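Aminotransferase (Neisseria meningitidis Z2491, PDB 3JTX) transfers amino groups between amino acids and 2-oxo acids, using pyridoxal 5'-phosphate bound covalently to a lysine, as a class I/II aminotransferase. Local coordinates at the interface of chains A and B. Sequence-based numbering; all coordinates share one arbitrary frame. Chains: chain A/B, aminotransferase.

Contact 1: the interface of chains A and B. Residues chain A 101-102, 105, 131-132, 135, 139; chain B 272-275.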
ATOM      1  N   ARG A 101      -3.345   7.263  -4.575  1.00 17.43           N
ATOM      2  CA  ARG A 101      -4.236   7.086  -3.410  1.00 16.70           C
ATOM      3  C   ARG A 101      -3.468   6.740  -2.126  1.00 16.65           C
ATOM      4  O   ARG A 101      -3.564   7.464  -1.128  1.00 16.51           O
ATOM      5  CB  ARG A 101      -5.294   6.008  -3.676  1.00 16.94           C
ATOM      6  CG  ARG A 101      -6.206   5.743  -2.466  1.00 18.17           C
ATOM      7  CD  ARG A 101      -7.408   4.870  -2.826  1.00 20.60           C
ATOM      8  NE  ARG A 101      -8.255   5.609  -3.750  1.00 23.51           N
ATOM      9  CZ  ARG A 101      -9.534   5.911  -3.556  1.00 27.37           C
ATOM     10  NH1 ARG A 101     -10.207   5.482  -2.486  1.00 29.24           N
ATOM     11  NH2 ARG A 101     -10.153   6.641  -4.474  1.00 27.92           N
ATOM     12  N   GLU A 102      -2.700   5.643  -2.142  1.00 15.93           N
ATOM     13  CA  GLU A 102      -1.959   5.231  -0.950  1.00 15.39           C
ATOM     14  C   GLU A 102      -0.982   6.317  -0.505  1.00 15.03           C
ATOM     15  O   GLU A 102      -0.759   6.506   0.691  1.00 15.32           O
ATOM     16  CB  GLU A 102      -1.252   3.872  -1.144  1.00 15.47           C
ATOM     17  CG  GLU A 102      -0.120   3.858  -2.164  1.00 16.21           C
ATOM     18  CD  GLU A 102       1.280   4.177  -1.596  1.00 17.28           C
ATOM     19  OE1 GLU A 102       1.411   4.564  -0.418  1.00 16.79           O
ATOM     20  OE2 GLU A 102       2.265   4.035  -2.353  1.00 16.32           O
ATOM     21  N   PHE A 105      -2.887   9.315   1.130  1.00 15.12           N
ATOM     22  CA  PHE A 105      -3.386   8.862   2.429  1.00 15.16           C
ATOM     23  C   PHE A 105      -2.270   8.758   3.462  1.00 15.45           C
ATOM     24  O   PHE A 105      -2.358   9.324   4.561  1.00 16.22           O
ATOM     25  CB  PHE A 105      -4.108   7.511   2.307  1.00 15.53           C
ATOM     26  CG  PHE A 105      -4.677   7.029   3.624  1.00 15.38           C
ATOM     27  CD1 PHE A 105      -5.945   7.410   4.019  1.00 17.80           C
ATOM     28  CD2 PHE A 105      -3.925   6.232   4.476  1.00 16.43           C
ATOM     29  CE1 PHE A 105      -6.479   6.996   5.258  1.00 15.35           C
ATOM     30  CE2 PHE A 105      -4.449   5.797   5.717  1.00 17.57           C
ATOM     31  CZ  PHE A 105      -5.725   6.201   6.104  1.00 15.78           C
ATOM     32  N   GLN A 131     -12.679  12.569  -2.620  1.00 21.89           N
ATOM     33  CA  GLN A 131     -12.942  11.684  -1.463  1.00 22.54           C
ATOM     34  C   GLN A 131     -11.769  11.461  -0.505  1.00 21.72           C
ATOM     35  O   GLN A 131     -11.922  11.614   0.720  1.00 21.42           O
ATOM     36  CB  GLN A 131     -13.441  10.305  -1.997  1.00 23.74           C
ATOM     37  CG  GLN A 131     -12.414   9.569  -3.006  1.00 25.79           C
ATOM     38  CD  GLN A 131     -13.063   8.968  -4.288  1.00 28.58           C
ATOM     39  OE1 GLN A 131     -12.707   7.861  -4.741  1.00 29.12           O
ATOM     40  NE2 GLN A 131     -14.003   9.692  -4.863  1.00 28.29           N
ATOM     41  N   ILE A 132     -10.597  11.117  -1.051  1.00 20.85           N
ATOM     42  CA  ILE A 132      -9.420  10.767  -0.249  0.50 20.46           C
ATOM     43  C   ILE A 132      -9.002  11.921   0.663  1.00 20.22           C
ATOM     44  O   ILE A 132      -8.580  11.700   1.779  1.00 19.83           O
ATOM     45  CB  ILE A 132      -8.207  10.344  -1.142  0.50 20.39           C
ATOM     46  CG1 ILE A 132      -8.457   8.980  -1.787  0.50 20.08           C
ATOM     47  CG2 ILE A 132      -6.917  10.300  -0.329  0.50 20.66           C
ATOM     48  CD1 ILE A 132      -8.719   7.875  -0.798  0.50 18.17           C
ATOM     49  N   GLY A 135     -11.303  11.637   3.750  1.00 18.29           N
ATOM     50  CA  GLY A 135     -11.051  10.415   4.504  1.00 17.92           C
ATOM     51  C   GLY A 135      -9.700  10.402   5.193  1.00 17.55           C
ATOM     52  O   GLY A 135      -9.591  10.011   6.355  1.00 17.06           O
ATOM     53  N   LEU A 139      -9.525  10.202   9.208  1.00 18.61           N
ATOM     54  CA  LEU A 139      -8.898   9.003   9.765  1.00 19.72           C
ATOM     55  C   LEU A 139      -7.561   9.312  10.440  1.00 20.43           C
ATOM     56  O   LEU A 139      -7.186   8.613  11.368  1.00 21.50           O
ATOM     57  CB  LEU A 139      -8.744   7.892   8.725  1.00 18.89           C
ATOM     58  CG  LEU A 139     -10.075   7.269   8.298  1.00 18.67           C
ATOM     59  CD1 LEU A 139      -9.914   6.533   6.968  1.00 17.50           C
ATOM     60  CD2 LEU A 139     -10.629   6.347   9.406  1.00 18.11           C
TER
ATOM     61  N   THR B 272      -9.978   0.834   1.803  1.00 13.26           N
ATOM     62  CA  THR B 272     -10.467   1.550   0.632  0.50 13.86           C
ATOM     63  C   THR B 272      -9.843   2.943   0.550  1.00 14.14           C
ATOM     64  O   THR B 272      -9.555   3.424  -0.536  1.00 14.70           O
ATOM     65  CB  THR B 272     -12.002   1.661   0.639  0.50 13.95           C
ATOM     66  OG1 THR B 272     -12.565   0.347   0.713  0.50 13.40           O
ATOM     67  CG2 THR B 272     -12.500   2.368  -0.609  0.50 13.56           C
ATOM     68  N   TYR B 273      -9.611   3.564   1.712  1.00 13.32           N
ATOM     69  CA  TYR B 273      -8.940   4.857   1.807  1.00 13.73           C
ATOM     70  C   TYR B 273      -7.402   4.741   1.818  1.00 13.81           C
ATOM     71  O   TYR B 273      -6.693   5.559   1.229  1.00 14.90           O
ATOM     72  CB  TYR B 273      -9.423   5.613   3.056  1.00 13.42           C
ATOM     73  CG  TYR B 273     -10.797   6.181   2.895  1.00 13.51           C
ATOM     74  CD1 TYR B 273     -10.978   7.394   2.255  1.00 14.60           C
ATOM     75  CD2 TYR B 273     -11.922   5.507   3.349  1.00 15.60           C
ATOM     76  CE1 TYR B 273     -12.222   7.949   2.073  1.00 15.09           C
ATOM     77  CE2 TYR B 273     -13.202   6.068   3.168  1.00 14.57           C
ATOM     78  CZ  TYR B 273     -13.334   7.279   2.529  1.00 17.20           C
ATOM     79  OH  TYR B 273     -14.572   7.878   2.340  1.00 17.40           O
ATOM     80  N   HIS B 274      -6.908   3.716   2.489  1.00 14.71           N
ATOM     81  CA  HIS B 274      -5.489   3.458   2.641  1.00 15.02           C
ATOM     82  C   HIS B 274      -4.850   3.072   1.288  1.00 15.32           C
ATOM     83  O   HIS B 274      -3.652   3.195   1.130  1.00 13.65           O
ATOM     84  CB  HIS B 274      -5.340   2.401   3.747  1.00 15.78           C
ATOM     85  CG  HIS B 274      -4.043   1.656   3.781  1.00 15.95           C
ATOM     86  ND1 HIS B 274      -3.906   0.390   3.256  1.00 17.33           N
ATOM     87  CD2 HIS B 274      -2.859   1.944   4.381  1.00 15.47           C
ATOM     88  CE1 HIS B 274      -2.680  -0.051   3.480  1.00 16.96           C
ATOM     89  NE2 HIS B 274      -2.029   0.862   4.181  1.00 14.64           N
ATOM     90  N   GLY B 275      -5.670   2.651   0.318  1.00 15.10           N
ATOM     91  CA  GLY B 275      -5.250   2.553  -1.074  1.00 14.97           C
ATOM     92  C   GLY B 275      -4.555   1.240  -1.394  1.00 14.92           C
ATOM     93  O   GLY B 275      -3.602   1.204  -2.203  1.00 14.43           O
TER
HETATM   94  O   HOH W   1      -2.889   3.228  -4.010  1.00 16.02           O
HETATM   95  O   HOH W   2      -1.679   4.444   2.572  1.00 19.80           O
HETATM   96  O   HOH W   3     -14.386  10.505   1.705  1.00 34.43           O
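B:His274 puts its CA over one face of the A:Phe105 ring, 3.9 Å from the centroid and offset toward the rim. The side chain of A:Phe105 runs at about a right angle to those of B:His274 and B:Tyr273. Its CG is anti to the backbone N (chi1 -178°), which lays the ring against the end of helix 261-274 of chain B. The B:Tyr273 ring has the backbone O of A:Gln131 at its edge, in plane. Beside it, CE1 lies 3.7 Å from A:Gly135 CA, where a glycine may let helix 131-139 come close. A:Ile132 CD1 touches B:Tyr273 CD1 and also sits over one face of the A:Arg101 guanidinium.

That guanidinium bonds to both chains. NH1 donates to B:Thr272 O at 2.9 Å, 156° at H, nearly in the guanidinium plane. NH2 donates to A:Gln131 OE1 at 2.8 Å, which should fix the rotation of the group. The arginine caps the C-terminal end of this B helix, which two chain A helices hold at the two-fold interface. Water 2 joins B:His274 O to A:Glu102 O. Water 1 joins B:Gly275 O to A:Glu102 N. At the far tip, the phenol OH of B:Tyr273 meets water 3 at 2.7 Å, and this water also bonds A:Gln131 O.

Contact 2: the interface of chains A and B. Residues chain A 10-12, 101; chain B 65, 272-273.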
ATOM      1  N   LYS A  10     -18.124   7.856   2.781  1.00 26.95           N
ATOM      2  CA  LYS A  10     -18.570   7.318   1.485  1.00 28.18           C
ATOM      3  C   LYS A  10     -17.443   7.521   0.477  1.00 28.88           C
ATOM      4  O   LYS A  10     -17.311   8.619  -0.095  1.00 28.36           O
ATOM      5  CB  LYS A  10     -19.834   8.022   0.991  1.00 28.65           C
ATOM      6  CG  LYS A  10     -21.070   7.815   1.867  1.00 30.96           C
ATOM      7  CD  LYS A  10     -21.402   6.339   2.031  1.00 33.52           C
ATOM      8  CE  LYS A  10     -22.735   6.123   2.751  1.00 34.56           C
ATOM      9  NZ  LYS A  10     -23.888   6.704   1.998  1.00 36.40           N
ATOM     10  N   PRO A  11     -16.598   6.484   0.279  1.00 29.60           N
ATOM     11  CA  PRO A  11     -15.402   6.672  -0.568  1.00 30.49           C
ATOM     12  C   PRO A  11     -15.687   6.818  -2.063  1.00 31.21           C
ATOM     13  O   PRO A  11     -14.822   7.301  -2.786  1.00 30.30           O
ATOM     14  CB  PRO A  11     -14.581   5.396  -0.310  1.00 30.51           C
ATOM     15  CG  PRO A  11     -15.605   4.367   0.081  1.00 30.08           C
ATOM     16  CD  PRO A  11     -16.634   5.138   0.883  1.00 30.12           C
ATOM     17  N   TYR A  12     -16.877   6.396  -2.511  1.00 32.37           N
ATOM     18  CA  TYR A  12     -17.214   6.381  -3.940  1.00 33.53           C
ATOM     19  C   TYR A  12     -18.559   7.074  -4.227  1.00 33.64           C
ATOM     20  O   TYR A  12     -19.621   6.428  -4.220  1.00 32.99           O
ATOM     21  CB  TYR A  12     -17.257   4.949  -4.482  1.00 33.98           C
ATOM     22  CG  TYR A  12     -16.014   4.096  -4.254  1.00 36.16           C
ATOM     23  CD1 TYR A  12     -14.714   4.621  -4.362  1.00 39.36           C
ATOM     24  CD2 TYR A  12     -16.151   2.749  -3.954  1.00 38.57           C
ATOM     25  CE1 TYR A  12     -13.591   3.807  -4.152  1.00 40.11           C
ATOM     26  CE2 TYR A  12     -15.058   1.934  -3.758  1.00 39.78           C
ATOM     27  CZ  TYR A  12     -13.789   2.446  -3.861  1.00 41.06           C
ATOM     28  OH  TYR A  12     -12.746   1.570  -3.649  1.00 41.13           O
ATOM     29  N   ARG A 101      -3.345   7.263  -4.575  1.00 17.43           N
ATOM     30  CA  ARG A 101      -4.236   7.086  -3.410  1.00 16.70           C
ATOM     31  C   ARG A 101      -3.468   6.740  -2.126  1.00 16.65           C
ATOM     32  O   ARG A 101      -3.564   7.464  -1.128  1.00 16.51           O
ATOM     33  CB  ARG A 101      -5.294   6.008  -3.676  1.00 16.94           C
ATOM     34  CG  ARG A 101      -6.206   5.743  -2.466  1.00 18.17           C
ATOM     35  CD  ARG A 101      -7.408   4.870  -2.826  1.00 20.60           C
ATOM     36  NE  ARG A 101      -8.255   5.609  -3.750  1.00 23.51           N
ATOM     37  CZ  ARG A 101      -9.534   5.911  -3.556  1.00 27.37           C
ATOM     38  NH1 ARG A 101     -10.207   5.482  -2.486  1.00 29.24           N
ATOM     39  NH2 ARG A 101     -10.153   6.641  -4.474  1.00 27.92           N
TER
ATOM     40  N   THR B  65     -11.175  -2.935  -3.595  1.00 14.67           N
ATOM     41  CA  THR B  65     -10.325  -3.259  -2.447  1.00 14.85           C
ATOM     42  C   THR B  65     -10.522  -4.698  -1.912  1.00 14.39           C
ATOM     43  O   THR B  65      -9.565  -5.360  -1.517  1.00 14.72           O
ATOM     44  CB  THR B  65     -10.554  -2.224  -1.335  1.00 14.96           C
ATOM     45  OG1 THR B  65     -10.396  -0.917  -1.891  1.00 16.64           O
ATOM     46  CG2 THR B  65      -9.566  -2.407  -0.192  1.00 14.79           C
ATOM     47  N   THR B 272      -9.978   0.834   1.803  1.00 13.26           N
ATOM     48  CA  THR B 272     -10.467   1.550   0.632  0.50 13.86           C
ATOM     49  C   THR B 272      -9.843   2.943   0.550  1.00 14.14           C
ATOM     50  O   THR B 272      -9.555   3.424  -0.536  1.00 14.70           O
ATOM     51  CB  THR B 272     -12.002   1.661   0.639  0.50 13.95           C
ATOM     52  OG1 THR B 272     -12.565   0.347   0.713  0.50 13.40           O
ATOM     53  CG2 THR B 272     -12.500   2.368  -0.609  0.50 13.56           C
ATOM     54  N   TYR B 273      -9.611   3.564   1.712  1.00 13.32           N
ATOM     55  CA  TYR B 273      -8.940   4.857   1.807  1.00 13.73           C
ATOM     56  C   TYR B 273      -7.402   4.741   1.818  1.00 13.81           C
ATOM     57  O   TYR B 273      -6.693   5.559   1.229  1.00 14.90           O
ATOM     58  CB  TYR B 273      -9.423   5.613   3.056  1.00 13.42           C
ATOM     59  CG  TYR B 273     -10.797   6.181   2.895  1.00 13.51           C
ATOM     60  CD1 TYR B 273     -10.978   7.394   2.255  1.00 14.60           C
ATOM     61  CD2 TYR B 273     -11.922   5.507   3.349  1.00 15.60           C
ATOM     62  CE1 TYR B 273     -12.222   7.949   2.073  1.00 15.09           C
ATOM     63  CE2 TYR B 273     -13.202   6.068   3.168  1.00 14.57           C
ATOM     64  CZ  TYR B 273     -13.334   7.279   2.529  1.00 17.20           C
ATOM     65  OH  TYR B 273     -14.572   7.878   2.340  1.00 17.40           O
TER
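A:Pro11 meets B:Tyr273 at a turn of the loop between helices 2-8 and 13-20 (phi/psi -71°/-18°), with the backbone more extended at A:Lys10 and A:Tyr12. This N-terminal segment of a class I/II aminotransferase lies against the last turn of helix 261-274 of the other subunit. The A:Pro11 ring enters between B:Tyr273 and B:Thr272 and crosses both side chains at about a right angle. Its CB lies 3.6 Å from CZ of the phenol, and its CB and CG pack on the B:Thr272 methyl. The phenol OH points at the backbone around A:Pro11 N, 3.2 Å away. That atom is a tertiary amide nitrogen with no N-H, so the approach is a packing contact.

Seen from the B:Thr272 methyl, A:Tyr12 comes in at roughly a right angle to A:Pro11. The two side chains of A:Tyr12 and B:Thr272 meet tip to tip, with CZ 3.5 Å from CG2. CG2 is anti to the backbone N of B:Thr272 (OG1 at chi1 -57°), a turn that aims the methyl at the phenol end. The methyl sits in the corner made by A:Pro11 and A:Tyr12. B:Thr65 approaches more loosely, its OG1 3.8 Å from A:Tyr12 OH.

Contact 3: the interface of chains A and B. Residues chain A 39-40, 244, 250-251, 253; chain B 59-62.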
ATOM      1  N   GLU A  39     -13.204   7.490 -13.958  1.00 22.41           N
ATOM      2  CA  GLU A  39     -12.219   6.454 -14.251  1.00 22.89           C
ATOM      3  C   GLU A  39     -12.172   6.268 -15.754  1.00 23.34           C
ATOM      4  O   GLU A  39     -13.217   6.332 -16.408  1.00 23.18           O
ATOM      5  CB  GLU A  39     -12.583   5.131 -13.552  1.00 23.34           C
ATOM      6  CG  GLU A  39     -12.705   5.277 -12.020  1.00 24.13           C
ATOM      7  CD  GLU A  39     -13.132   4.006 -11.279  1.00 25.27           C
ATOM      8  OE1 GLU A  39     -13.364   2.972 -11.942  1.00 24.11           O
ATOM      9  OE2 GLU A  39     -13.216   4.070 -10.018  1.00 27.26           O
ATOM     10  N   PRO A  40     -10.958   6.075 -16.321  1.00 23.24           N
ATOM     11  CA  PRO A  40     -10.814   5.951 -17.767  1.00 23.48           C
ATOM     12  C   PRO A  40     -11.328   4.617 -18.290  1.00 24.02           C
ATOM     13  O   PRO A  40     -11.484   3.664 -17.515  1.00 23.39           O
ATOM     14  CB  PRO A  40      -9.301   6.070 -17.989  1.00 23.59           C
ATOM     15  CG  PRO A  40      -8.693   5.599 -16.704  1.00 23.23           C
ATOM     16  CD  PRO A  40      -9.657   6.003 -15.627  1.00 23.34           C
ATOM     17  N   SER A 244      -2.292   6.410 -13.913  1.00 16.11           N
ATOM     18  CA  SER A 244      -3.637   5.869 -14.101  1.00 16.36           C
ATOM     19  C   SER A 244      -4.413   6.537 -15.259  1.00 16.79           C
ATOM     20  O   SER A 244      -4.941   5.856 -16.147  1.00 16.10           O
ATOM     21  CB  SER A 244      -4.422   5.978 -12.787  1.00 16.99           C
ATOM     22  OG  SER A 244      -3.766   5.234 -11.773  1.00 16.92           O
ATOM     23  N   PRO A 250      -4.802   2.319 -14.632  1.00 16.94           N
ATOM     24  CA  PRO A 250      -5.175   2.453 -13.218  1.00 16.95           C
ATOM     25  C   PRO A 250      -4.914   1.171 -12.430  1.00 16.61           C
ATOM     26  O   PRO A 250      -4.604   1.242 -11.250  1.00 17.69           O
ATOM     27  CB  PRO A 250      -6.683   2.749 -13.271  1.00 17.08           C
ATOM     28  CG  PRO A 250      -7.152   2.169 -14.591  1.00 17.72           C
ATOM     29  CD  PRO A 250      -5.977   2.405 -15.529  1.00 17.47           C
ATOM     30  N   GLY A 251      -5.024   0.013 -13.077  1.00 16.48           N
ATOM     31  CA  GLY A 251      -4.721  -1.263 -12.428  1.00 16.20           C
ATOM     32  C   GLY A 251      -3.243  -1.524 -12.128  1.00 16.14           C
ATOM     33  O   GLY A 251      -2.921  -2.412 -11.352  1.00 16.80           O
ATOM     34  N   ARG A 253      -1.271   0.495 -10.531  1.00 15.76           N
ATOM     35  CA  ARG A 253      -1.045   1.073  -9.204  1.00 15.67           C
ATOM     36  C   ARG A 253       0.367   1.638  -9.170  1.00 15.50           C
ATOM     37  O   ARG A 253       1.218   1.126  -8.435  1.00 16.36           O
ATOM     38  CB  ARG A 253      -1.265   0.057  -8.054  1.00 15.13           C
ATOM     39  CG  ARG A 253      -2.549  -0.749  -8.116  1.00 15.94           C
ATOM     40  CD  ARG A 253      -3.809   0.112  -8.348  1.00 15.11           C
ATOM     41  NE  ARG A 253      -3.926   1.198  -7.379  1.00 15.54           N
ATOM     42  CZ  ARG A 253      -4.166   2.483  -7.649  1.00 16.22           C
ATOM     43  NH1 ARG A 253      -4.364   2.933  -8.884  1.00 17.33           N
ATOM     44  NH2 ARG A 253      -4.235   3.349  -6.644  1.00 16.42           N
TER
ATOM     45  N   LEU B  59      -5.142  -4.315 -16.788  1.00 14.60           N
ATOM     46  CA  LEU B  59      -4.557  -3.092 -16.221  1.00 14.17           C
ATOM     47  C   LEU B  59      -5.414  -1.839 -16.488  1.00 14.07           C
ATOM     48  O   LEU B  59      -5.251  -0.817 -15.823  1.00 14.81           O
ATOM     49  CB  LEU B  59      -3.133  -2.871 -16.749  1.00 13.65           C
ATOM     50  CG  LEU B  59      -2.028  -3.830 -16.289  1.00 12.85           C
ATOM     51  CD1 LEU B  59      -0.717  -3.340 -16.902  1.00 12.47           C
ATOM     52  CD2 LEU B  59      -1.904  -3.896 -14.766  1.00 10.59           C
ATOM     53  N   GLU B  60      -6.321  -1.899 -17.455  1.00 14.28           N
ATOM     54  CA  GLU B  60      -7.172  -0.753 -17.769  1.00 15.02           C
ATOM     55  C   GLU B  60      -8.262  -0.466 -16.734  1.00 14.65           C
ATOM     56  O   GLU B  60      -8.906   0.573 -16.836  1.00 14.63           O
ATOM     57  CB  GLU B  60      -7.849  -0.939 -19.127  1.00 15.56           C
ATOM     58  CG  GLU B  60      -8.933  -2.008 -19.148  1.00 17.83           C
ATOM     59  CD  GLU B  60      -9.723  -1.963 -20.436  1.00 21.85           C
ATOM     60  OE1 GLU B  60      -9.112  -1.971 -21.513  1.00 23.19           O
ATOM     61  OE2 GLU B  60     -10.960  -1.872 -20.374  1.00 27.22           O
ATOM     62  N   LYS B  61      -8.476  -1.397 -15.794  1.00 14.80           N
ATOM     63  CA  LYS B  61      -9.549  -1.331 -14.782  0.60 15.03           C
ATOM     64  C   LYS B  61      -9.016  -1.051 -13.376  1.00 14.68           C
ATOM     65  O   LYS B  61      -8.025  -1.638 -12.968  1.00 14.61           O
ATOM     66  CB  LYS B  61     -10.299  -2.676 -14.722  0.60 14.96           C
ATOM     67  CG  LYS B  61     -11.032  -3.078 -16.004  0.60 15.84           C
ATOM     68  CD  LYS B  61     -11.823  -4.405 -15.840  0.60 15.76           C
ATOM     69  CE  LYS B  61     -10.975  -5.633 -16.194  0.60 15.25           C
ATOM     70  NZ  LYS B  61     -11.586  -6.930 -15.729  0.60 10.91           N
ATOM     71  N   TYR B  62      -9.709  -0.192 -12.619  1.00 14.44           N
ATOM     72  CA  TYR B  62      -9.444  -0.053 -11.186  1.00 14.09           C
ATOM     73  C   TYR B  62      -9.980  -1.302 -10.486  1.00 14.78           C
ATOM     74  O   TYR B  62     -11.124  -1.672 -10.703  1.00 14.66           O
ATOM     75  CB  TYR B  62     -10.180   1.155 -10.580  1.00 14.44           C
ATOM     76  CG  TYR B  62      -9.413   2.456 -10.650  1.00 14.00           C
ATOM     77  CD1 TYR B  62      -8.376   2.712  -9.749  1.00 15.06           C
ATOM     78  CD2 TYR B  62      -9.724   3.433 -11.604  1.00 13.80           C
ATOM     79  CE1 TYR B  62      -7.661   3.917  -9.796  1.00 14.06           C
ATOM     80  CE2 TYR B  62      -9.009   4.639 -11.668  1.00 12.57           C
ATOM     81  CZ  TYR B  62      -7.985   4.872 -10.755  1.00 13.52           C
ATOM     82  OH  TYR B  62      -7.280   6.049 -10.809  1.00 15.50           O
TER
HETATM   83  O   HOH W   4     -12.098   1.287 -13.818  1.00 20.88           O
HETATM   84  O   HOH W   5     -10.610   2.311 -15.589  1.00 28.69           O
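A:Pro250 sets its CB over the centre of one face of the B:Tyr62 ring, 3.4 Å from the centroid. This is the tight part of the contact. A:Glu39 lies off the CD2 rim of the same ring, on the side of its plane opposite A:Pro250. Its CD lies 3.5 Å from B:Tyr62 CD2, and the carboxylate and ring planes are 47° apart. The glutamate chain is extended beyond CG (chi2 177°), which carries the carboxylate past the ring toward B:Tyr62 CB. Near CE1, on the A:Pro250 side of the ring plane and beyond the rim, A:Arg253 brings NH1 to 3.6 Å from that carbon. The same nitrogen also donates to A:Pro250 O, at 2.9 Å and 169° at H, in the carbonyl plane. The bond ties the guanidinium to the proline turn that packs on the tyrosine. The phenol OH lies near A:Ser244 CB. Beside the ring, A:Gly251 N donates to B:Leu59 O at 2.9 Å and so joins the 3-10 helices of the two chains.

The A:Pro40 side is looser and wet. A:Pro40 O and B:Glu60 O are 4.1 Å apart, and water 5 lies within bonding distance of both. Water 4 bonds B:Tyr62 N, meets A:Glu39 OE1 at 2.8 Å, and also meets water 5. A:Ser244 directly precedes the lysine that carries pyridoxal phosphate. The contact thus sets a tyrosine of one subunit beside the cofactor-bearing segment of the other, and it may help to shape that active site.

Contact 1 and contact 2 are neighbours, their C-alpha centres about 6 Å apart. They share A:Arg101, B:Thr272 and B:Tyr273, so the end of helix 261-274 of chain B is gripped by two helices in one and by the N-terminal segment in the other. Contact 3 lies about 16 Å from contact 1 and 14 Å from contact 2, shares no residue with them, and uses the 3-10 helices 56-60 and 250-252. All three recur with the chains exchanged. Together they place helix packing and a contact near the cofactor segment on one two-fold interface, consistent with the dimer usual in this family.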